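Local coordinates for VWFA domain-containing protein (Alicyclobacillus acidocaldarius subsp. acidocaldarius, PDB 3RAG) that is of unknown function but adopts a von Willebrand factor type A fold and binds a sodium ion at what is probably the metal ion-dependent adhesion site, at residues I16-S21 against G53-Q58; A81-M86 against R159-S164; A134-V139 against P171-V176. All blocks are in the same frame, centred on the assembly; numbering follows the deposited sequence. Where two conformers were deposited one is given.

Interaction 1: residues I16-S21 against G53-Q58; sequences ITDGCS and GEQGYQ. With NA (sodium ion), chain C.
Asp18, a sodium ligand, meets Tyr57 at a site consistent with the metal ion-dependent adhesion site (MIDAS) of von Willebrand factor A domains. The loop leaving strand 10-17 here packs against the loop that leads into helix 58-66. Asp18 CG lies between its own backbone N and carbonyl carbon (chi1 72°), and the carboxylate reaches the metal with OD1 at 2.4 Å. Its other oxygen, OD2, forms a salt bridge with Lys150, so each carboxylate oxygen has a cationic partner. Ser144 and Ser146 also bind the sodium, as do two waters. One of these waters donates to Glu54 OE1 at 2.9 Å, which makes Glu54 a second-shell link from the 53-58 loop to the metal. Tyr57 has CG beside its backbone N (chi1 -64°), and its ring lies obliquely against the Asp18-Gly19 peptide. Its OH is 3.1 Å from Asp18 CA and bonds away from this contact, to Ile46 O; on the same ring, CE1 is 3.5 Å from Gly19 N. Gly19 has backbone angles that would jam a CB against the preceding carbonyl, and a CB would also clash with Glu54 O. With only hydrogens on it, Gly19 CA approaches Glu54 O at 3.4 Å in a CA-H...O contact. A weak, bent hydrogen bond runs from Cys20 N to Gly56 O (3.1 Å, 121° at the hydrogen). The two loops are further joined by a water that donates both to Cys20 O at 2.8 Å and to Glu54 O at 3.0 Å.

Interaction 2: residues A81-M86 against R159-S164; sequences ATAQMM and RDLALS
Gln84 and Leu161, with CA atoms 6.0 Å apart, mark where helices 79-106 and 151-165 pass, their short segments running in roughly the same direction at a crossing angle of -39° with axes 9.3 Å apart at closest approach. Leu161 has its CG anti to the backbone N (chi1 173°), and both its methyls reach the other helix. CD1 rests against Gln84 CG at 3.8 Å and also touches Ala83, whose CB is 4.0 Å from Leu161 CD2. Gln84 is extended beyond CG and slides past Leu161 in the opposite direction, which carries its amide over Ser164. There the contact is van der Waals: Ser164 OG is 3.4 Å from Gln84 CD, and Ser164 CB lies 3.6 Å from Gln84 OE1. The hydroxyl is already engaged within its own helix, where Ser164 OG donates to Leu161 O at 2.8 Å, approaching 25° off the carbonyl plane. The amide nitrogen of Gln84 likewise looks to its own helix for a partner, through a weak hydrogen bond to Ser80 OG. The segments are therefore joined by packing without direct hydrogen bonds. An alanine in place of Gln84 would probably open a gap beside Leu161 CD1 and Ser164, since the CG and amide that cover them would be gone. Beneath this seam Ala83 and Leu161 both touch Leu14 of strand 10-17, so the two helices lie side by side on the same face of the central sheet, the layering of the Rossmann-like alpha/beta fold to which von Willebrand factor A domains belong.

Interaction 3: residues A134-V139 against P171-V176; sequences ALHLVV and PLAVSV
Leu135 and Pro171 open a run of five backbone hydrogen bonds that zips the two strands together in parallel. Leu135 N donates to Pro171 O at 2.9 Å, and Ala173 N answers to Leu135 O at 3.0 Å. Leu137 N to Ala173 O, Ser175 N to Leu137 O and Val139 N to Ser175 O continue the alternation. CA-H...O contacts run beside them, among them Val174 CA to Leu137 O at 3.2 Å. These are the two strands of a beta-alpha-beta crossover whose connecting helix, 151-165, covers Leu135, Leu137 and Leu172 on one face of the sheet; Val174, on that same face, lies against Val197. Apolar contacts dominate there: Leu135 and Leu172 lie side by side pointing the same way, Leu135 CD2 to Leu172 CD1 being 4.0 Å, and both touch Leu165. Val174 has CG2 anti to its backbone N, from where it reaches Val139 CG2 at 4.1 Å. At the strand entrance Ala134 CB packs on the proline ring, 3.6 Å from Pro171 CG. On the other face, helix 214-232 covers His136, Val138 and Ala173. His136 CD2 lies 3.8 Å from Ala173 CB, and the His136 ring makes a T-shaped (edge-to-face) contact with the ring of His228. Ser175 OG, buried on this same face, is satisfied by a hydrogen bond to Gln191 O of strand 188-194.

How the interactions relate
Interaction 1 comes first along the chain, whereas the segments of interactions 2 and 3 alternate: 81-86, 134-139, 159-164, 171-176. Interactions 1 and 3 reach adjacent strands of one mixed sheet, 10-17 and 135-142; their centres are about 24 Å apart, although Ile16 and Val139 pack together. Interaction 2 sets two helices on one face of that sheet, about 21 Å from interaction 1 between centres, without touching it. Helix 151-165 links the strands of interaction 3, about 12 Å away, where Leu161 CD2 lies 4.1 Å from Leu137 CD2. Interaction 1 sits at the C-terminal end of strand 10-17 and in the loop after it, which brings Asp18 to the sodium; the loop after strand 135-142 brings Ser144 and Ser146.

Interaction 1: residues I16-S21 against G53-Q58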
loop_
_atom_site.group_PDB
_atom_site.type_symbol
_atom_site.label_atom_id
_atom_site.label_comp_id
_atom_site.label_asym_id
_atom_site.label_seq_id
_atom_site.Cartn_x
_atom_site.Cartn_y
_atom_site.Cartn_z
ATOM N N ILE A 16 -2.039 6.341 4.208
ATOM C CA ILE A 16 -2.129 7.761 3.867
ATOM C C ILE A 16 -2.446 8.529 5.148
ATOM O O ILE A 16 -3.480 8.276 5.799
ATOM C CB ILE A 16 -3.192 8.021 2.774
ATOM C CG1 ILE A 16 -2.838 7.207 1.510
ATOM C CG2 ILE A 16 -3.265 9.519 2.475
ATOM C CD1 ILE A 16 -3.856 7.317 0.359
ATOM N N THR A 17 -1.579 9.462 5.528
ATOM C CA THR A 17 -1.637 9.969 6.893
ATOM C C THR A 17 -1.153 11.409 6.963
ATOM O O THR A 17 -0.392 11.849 6.094
ATOM C CB THR A 17 -0.769 9.038 7.823
ATOM O OG1 THR A 17 -0.896 9.430 9.187
ATOM C CG2 THR A 17 0.744 9.111 7.427
ATOM N N ASP A 18 -1.583 12.149 7.981
ATOM C CA ASP A 18 -1.045 13.507 8.172
ATOM C C ASP A 18 -0.200 13.681 9.432
ATOM O O ASP A 18 -0.045 14.801 9.943
ATOM C CB ASP A 18 -2.129 14.602 8.047
ATOM C CG ASP A 18 -3.071 14.634 9.230
ATOM O OD1 ASP A 18 -3.080 13.654 9.998
ATOM O OD2 ASP A 18 -3.838 15.612 9.369
ATOM N N GLY A 19 0.362 12.583 9.939
ATOM C CA GLY A 19 1.342 12.713 11.005
ATOM C C GLY A 19 1.559 11.437 11.791
ATOM O O GLY A 19 0.718 10.542 11.758
ATOM N N CYS A 20 2.653 11.383 12.546
ATOM C CA CYS A 20 3.036 10.180 13.279
ATOM C C CYS A 20 1.975 9.692 14.266
ATOM O O CYS A 20 1.191 10.478 14.804
ATOM C CB CYS A 20 4.332 10.426 14.035
ATOM S SG CYS A 20 4.251 11.882 15.094
ATOM N N SER A 21 1.969 8.388 14.522
ATOM C CA SER A 21 1.017 7.819 15.497
ATOM C C SER A 21 1.158 8.481 16.856
ATOM O O SER A 21 2.248 8.898 17.253
ATOM C CB SER A 21 1.213 6.310 15.649
ATOM O OG SER A 21 2.466 6.001 16.272
ATOM N N GLY A 53 2.735 21.426 13.249
ATOM C CA GLY A 53 3.127 20.843 14.520
ATOM C C GLY A 53 2.908 19.340 14.600
ATOM O O GLY A 53 3.718 18.635 15.186
ATOM N N GLU A 54 1.813 18.850 14.018
ATOM C CA GLU A 54 1.441 17.439 14.154
ATOM C C GLU A 54 1.988 16.590 13.024
ATOM O O GLU A 54 1.939 15.352 13.071
ATOM C CB GLU A 54 -0.087 17.290 14.206
ATOM C CG GLU A 54 -0.765 18.047 15.346
ATOM C CD GLU A 54 -2.280 17.878 15.305
ATOM O OE1 GLU A 54 -2.734 16.718 15.245
ATOM O OE2 GLU A 54 -3.015 18.893 15.305
ATOM N N GLN A 55 2.520 17.253 12.002
ATOM C CA GLN A 55 2.939 16.561 10.801
ATOM C C GLN A 55 4.395 16.081 10.889
ATOM O O GLN A 55 5.263 16.546 10.152
ATOM C CB GLN A 55 2.709 17.426 9.560
ATOM C CG GLN A 55 1.265 17.298 8.988
ATOM C CD GLN A 55 0.223 18.084 9.776
ATOM O OE1 GLN A 55 -0.797 17.534 10.221
ATOM N NE2 GLN A 55 0.475 19.376 9.962
ATOM N N GLY A 56 4.667 15.170 11.814
ATOM C CA GLY A 56 6.002 14.593 11.883
ATOM C C GLY A 56 6.065 13.314 11.082
ATOM O O GLY A 56 5.246 12.407 11.286
ATOM N N TYR A 57 7.037 13.227 10.180
ATOM C CA TYR A 57 7.147 12.078 9.291
ATOM C C TYR A 57 8.414 11.234 9.470
ATOM O O TYR A 57 8.745 10.456 8.600
ATOM C CB TYR A 57 6.975 12.494 7.816
ATOM C CG TYR A 57 5.582 13.038 7.585
ATOM C CD1 TYR A 57 4.469 12.294 7.949
ATOM C CD2 TYR A 57 5.385 14.314 7.051
ATOM C CE1 TYR A 57 3.172 12.798 7.791
ATOM C CE2 TYR A 57 4.094 14.825 6.876
ATOM C CZ TYR A 57 2.992 14.050 7.239
ATOM O OH TYR A 57 1.703 14.532 7.072
ATOM N N GLN A 58 9.128 11.380 10.586
ATOM C CA GLN A 58 10.209 10.427 10.855
ATOM C C GLN A 58 9.584 9.037 10.875
ATOM O O GLN A 58 10.058 8.125 10.202
ATOM C CB GLN A 58 10.889 10.682 12.211
ATOM C CG GLN A 58 11.668 11.991 12.332
ATOM C CD GLN A 58 12.944 12.014 11.483
ATOM O OE1 GLN A 58 13.337 11.014 10.884
ATOM N NE2 GLN A 58 13.582 13.169 11.427
HETATM NA NA NA C . -3.372 13.673 12.411
HETATM O O HOH W 1 0.511 13.169 14.502
HETATM O O HOH W 2 -1.511 14.157 14.519
HETATM O O HOH W 3 -2.281 11.437 12.150
#

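Interaction 2: residues A81-M86 against R159-S164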
loop_
_atom_site.group_PDB
_atom_site.type_symbol
_atom_site.label_atom_id
_atom_site.label_comp_id
_atom_site.label_asym_id
_atom_site.label_seq_id
_atom_site.Cartn_x
_atom_site.Cartn_y
_atom_site.Cartn_z
ATOM N N ALA A 81 -1.602 10.967 -7.955
ATOM C CA ALA A 81 -0.465 10.643 -8.797
ATOM C C ALA A 81 0.647 9.953 -8.004
ATOM O O ALA A 81 1.290 9.019 -8.488
ATOM C CB ALA A 81 0.057 11.917 -9.482
ATOM N N THR A 82 0.867 10.411 -6.778
ATOM C CA THR A 82 1.933 9.839 -5.964
ATOM C C THR A 82 1.641 8.384 -5.596
ATOM O O THR A 82 2.537 7.535 -5.664
ATOM C CB THR A 82 2.138 10.684 -4.701
ATOM O OG1 THR A 82 2.547 11.996 -5.102
ATOM C CG2 THR A 82 3.202 10.083 -3.810
ATOM N N ALA A 83 0.399 8.118 -5.191
ATOM C CA ALA A 83 -0.030 6.758 -4.849
ATOM C C ALA A 83 0.138 5.806 -6.039
ATOM O O ALA A 83 0.617 4.688 -5.891
ATOM C CB ALA A 83 -1.489 6.755 -4.371
ATOM N N GLN A 84 -0.249 6.266 -7.220
ATOM C CA GLN A 84 -0.099 5.446 -8.418
ATOM C C GLN A 84 1.385 5.171 -8.706
ATOM O O GLN A 84 1.770 4.018 -8.932
ATOM C CB GLN A 84 -0.797 6.104 -9.615
ATOM C CG GLN A 84 -2.289 6.281 -9.442
ATOM C CD GLN A 84 -2.921 7.073 -10.568
ATOM O OE1 GLN A 84 -2.465 7.019 -11.705
ATOM N NE2 GLN A 84 -3.980 7.813 -10.254
HETATM N N MSE A 85 2.232 6.205 -8.661
HETATM C CA MSE A 85 3.660 5.999 -8.902
HETATM C C MSE A 85 4.272 5.022 -7.910
HETATM O O MSE A 85 5.063 4.154 -8.302
HETATM C CB MSE A 85 4.460 7.320 -8.851
HETATM C CG MSE A 85 5.998 7.160 -8.956
HETATM SE SE MSE A 85 6.953 6.823 -7.426
HETATM C CE MSE A 85 6.772 8.374 -6.539
HETATM N N MSE A 86 3.959 5.181 -6.625
HETATM C CA MSE A 86 4.641 4.372 -5.619
HETATM C C MSE A 86 4.232 2.918 -5.775
HETATM O O MSE A 86 5.073 2.020 -5.634
HETATM C CB MSE A 86 4.315 4.837 -4.187
HETATM C CG MSE A 86 4.887 6.199 -3.792
HETATM SE SE MSE A 86 4.158 6.799 -2.197
HETATM C CE MSE A 86 3.205 5.487 -1.739
ATOM N N ARG A 159 -10.282 6.751 -4.967
ATOM C CA ARG A 159 -11.108 6.354 -6.094
ATOM C C ARG A 159 -10.260 6.324 -7.369
ATOM O O ARG A 159 -10.313 5.366 -8.138
ATOM C CB ARG A 159 -12.302 7.307 -6.237
ATOM C CG ARG A 159 -13.147 7.043 -7.486
ATOM C CD ARG A 159 -14.210 8.110 -7.680
ATOM N NE ARG A 159 -15.032 7.831 -8.857
ATOM C CZ ARG A 159 -14.751 8.269 -10.081
ATOM N NH1 ARG A 159 -13.669 9.015 -10.291
ATOM N NH2 ARG A 159 -15.550 7.963 -11.097
ATOM N N ASP A 160 -9.471 7.367 -7.585
ATOM C CA ASP A 160 -8.641 7.457 -8.793
ATOM C C ASP A 160 -7.574 6.364 -8.837
ATOM O O ASP A 160 -7.244 5.840 -9.903
ATOM C CB ASP A 160 -7.965 8.823 -8.867
ATOM C CG ASP A 160 -8.916 9.921 -9.265
ATOM O OD1 ASP A 160 -10.084 9.615 -9.590
ATOM O OD2 ASP A 160 -8.487 11.095 -9.266
ATOM N N LEU A 161 -7.030 6.020 -7.678
ATOM C CA LEU A 161 -6.009 4.983 -7.621
ATOM C C LEU A 161 -6.601 3.670 -8.096
ATOM O O LEU A 161 -6.027 2.979 -8.941
ATOM C CB LEU A 161 -5.454 4.846 -6.196
ATOM C CG LEU A 161 -4.491 3.693 -5.891
ATOM C CD1 LEU A 161 -3.210 3.802 -6.723
ATOM C CD2 LEU A 161 -4.139 3.743 -4.392
ATOM N N ALA A 162 -7.764 3.321 -7.550
ATOM C CA ALA A 162 -8.391 2.067 -7.893
ATOM C C ALA A 162 -8.761 2.052 -9.362
ATOM O O ALA A 162 -8.603 1.035 -10.039
ATOM C CB ALA A 162 -9.636 1.813 -7.005
ATOM N N LEU A 163 -9.267 3.178 -9.862
ATOM C CA LEU A 163 -9.639 3.230 -11.270
ATOM C C LEU A 163 -8.411 3.027 -12.159
ATOM O O LEU A 163 -8.473 2.313 -13.164
ATOM C CB LEU A 163 -10.360 4.536 -11.611
ATOM C CG LEU A 163 -11.769 4.661 -11.015
ATOM C CD1 LEU A 163 -12.392 5.978 -11.427
ATOM C CD2 LEU A 163 -12.669 3.500 -11.421
ATOM N N SER A 164 -7.289 3.641 -11.788
ATOM C CA SER A 164 -6.077 3.502 -12.601
ATOM C C SER A 164 -5.529 2.069 -12.581
ATOM O O SER A 164 -5.042 1.566 -13.592
ATOM C CB SER A 164 -4.996 4.478 -12.141
ATOM O OG SER A 164 -4.393 4.016 -10.942
#

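Interaction 3: residues A134-V139 against P171-V176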
loop_
_atom_site.group_PDB
_atom_site.type_symbol
_atom_site.label_atom_id
_atom_site.label_comp_id
_atom_site.label_asym_id
_atom_site.label_seq_id
_atom_site.Cartn_x
_atom_site.Cartn_y
_atom_site.Cartn_z
ATOM N N ALA A 134 -1.901 -10.845 -9.862
ATOM C CA ALA A 134 -2.937 -10.326 -8.987
ATOM C C ALA A 134 -2.301 -9.262 -8.087
ATOM O O ALA A 134 -1.130 -9.367 -7.722
ATOM C CB ALA A 134 -3.584 -11.462 -8.156
ATOM N N LEU A 135 -3.068 -8.226 -7.762
ATOM C CA LEU A 135 -2.595 -7.179 -6.874
ATOM C C LEU A 135 -3.576 -7.104 -5.728
ATOM O O LEU A 135 -4.770 -6.848 -5.942
ATOM C CB LEU A 135 -2.551 -5.836 -7.607
ATOM C CG LEU A 135 -2.309 -4.598 -6.731
ATOM C CD1 LEU A 135 -1.038 -4.775 -5.910
ATOM C CD2 LEU A 135 -2.243 -3.355 -7.599
ATOM N N HIS A 136 -3.095 -7.355 -4.514
ATOM C CA HIS A 136 -3.965 -7.255 -3.334
ATOM C C HIS A 136 -3.472 -6.057 -2.537
ATOM O O HIS A 136 -2.318 -6.012 -2.167
ATOM C CB HIS A 136 -3.867 -8.500 -2.458
ATOM C CG HIS A 136 -4.354 -9.742 -3.125
ATOM N ND1 HIS A 136 -4.187 -10.993 -2.569
ATOM C CD2 HIS A 136 -5.007 -9.929 -4.294
ATOM C CE1 HIS A 136 -4.716 -11.899 -3.372
ATOM N NE2 HIS A 136 -5.224 -11.280 -4.424
ATOM N N LEU A 137 -4.357 -5.106 -2.278
ATOM C CA LEU A 137 -3.957 -3.809 -1.737
ATOM C C LEU A 137 -4.926 -3.423 -0.637
ATOM O O LEU A 137 -6.150 -3.438 -0.844
ATOM C CB LEU A 137 -4.056 -2.753 -2.853
ATOM C CG LEU A 137 -3.849 -1.283 -2.455
ATOM C CD1 LEU A 137 -2.469 -1.037 -1.896
ATOM C CD2 LEU A 137 -4.130 -0.308 -3.618
ATOM N N VAL A 138 -4.399 -3.075 0.535
ATOM C CA VAL A 138 -5.245 -2.481 1.551
ATOM C C VAL A 138 -4.815 -1.038 1.711
ATOM O O VAL A 138 -3.636 -0.754 1.973
ATOM C CB VAL A 138 -5.093 -3.177 2.916
ATOM C CG1 VAL A 138 -5.978 -2.478 3.942
ATOM C CG2 VAL A 138 -5.497 -4.651 2.784
ATOM N N VAL A 139 -5.761 -0.120 1.538
ATOM C CA VAL A 139 -5.465 1.297 1.721
ATOM C C VAL A 139 -5.922 1.660 3.146
ATOM O O VAL A 139 -7.102 1.457 3.480
ATOM C CB VAL A 139 -6.239 2.141 0.687
ATOM C CG1 VAL A 139 -5.938 3.617 0.896
ATOM C CG2 VAL A 139 -5.879 1.710 -0.756
ATOM N N PRO A 171 -5.909 -9.338 -11.880
ATOM C CA PRO A 171 -7.005 -8.988 -10.972
ATOM C C PRO A 171 -6.577 -7.988 -9.904
ATOM O O PRO A 171 -5.430 -8.022 -9.439
ATOM C CB PRO A 171 -7.387 -10.324 -10.327
ATOM C CG PRO A 171 -6.220 -11.228 -10.546
ATOM C CD PRO A 171 -5.514 -10.757 -11.790
ATOM N N LEU A 172 -7.510 -7.110 -9.544
ATOM C CA LEU A 172 -7.337 -6.165 -8.467
ATOM C C LEU A 172 -8.270 -6.509 -7.313
ATOM O O LEU A 172 -9.478 -6.697 -7.508
ATOM C CB LEU A 172 -7.666 -4.756 -8.955
ATOM C CG LEU A 172 -7.634 -3.673 -7.890
ATOM C CD1 LEU A 172 -6.214 -3.502 -7.321
ATOM C CD2 LEU A 172 -8.144 -2.367 -8.465
ATOM N N ALA A 173 -7.713 -6.577 -6.108
ATOM C CA ALA A 173 -8.526 -6.717 -4.909
ATOM C C ALA A 173 -8.102 -5.601 -3.965
ATOM O O ALA A 173 -6.987 -5.607 -3.471
ATOM C CB ALA A 173 -8.311 -8.088 -4.254
ATOM N N VAL A 174 -8.978 -4.629 -3.766
ATOM C CA VAL A 174 -8.664 -3.500 -2.883
ATOM C C VAL A 174 -9.626 -3.476 -1.709
ATOM O O VAL A 174 -10.857 -3.601 -1.866
ATOM C CB VAL A 174 -8.692 -2.147 -3.653
ATOM C CG1 VAL A 174 -10.069 -1.908 -4.254
ATOM C CG2 VAL A 174 -8.299 -0.979 -2.747
ATOM N N SER A 175 -9.068 -3.303 -0.515
ATOM C CA SER A 175 -9.886 -3.114 0.683
ATOM C C SER A 175 -9.473 -1.776 1.281
ATOM O O SER A 175 -8.339 -1.319 1.072
ATOM C CB SER A 175 -9.601 -4.243 1.680
ATOM O OG SER A 175 -10.267 -4.016 2.912
ATOM N N VAL A 176 -10.380 -1.136 2.013
ATOM C CA VAL A 176 -10.046 0.142 2.620
ATOM C C VAL A 176 -10.362 0.072 4.108
ATOM O O VAL A 176 -11.417 -0.441 4.524
ATOM C CB VAL A 176 -10.875 1.295 1.978
ATOM C CG1 VAL A 176 -10.593 2.632 2.677
ATOM C CG2 VAL A 176 -10.637 1.359 0.448
#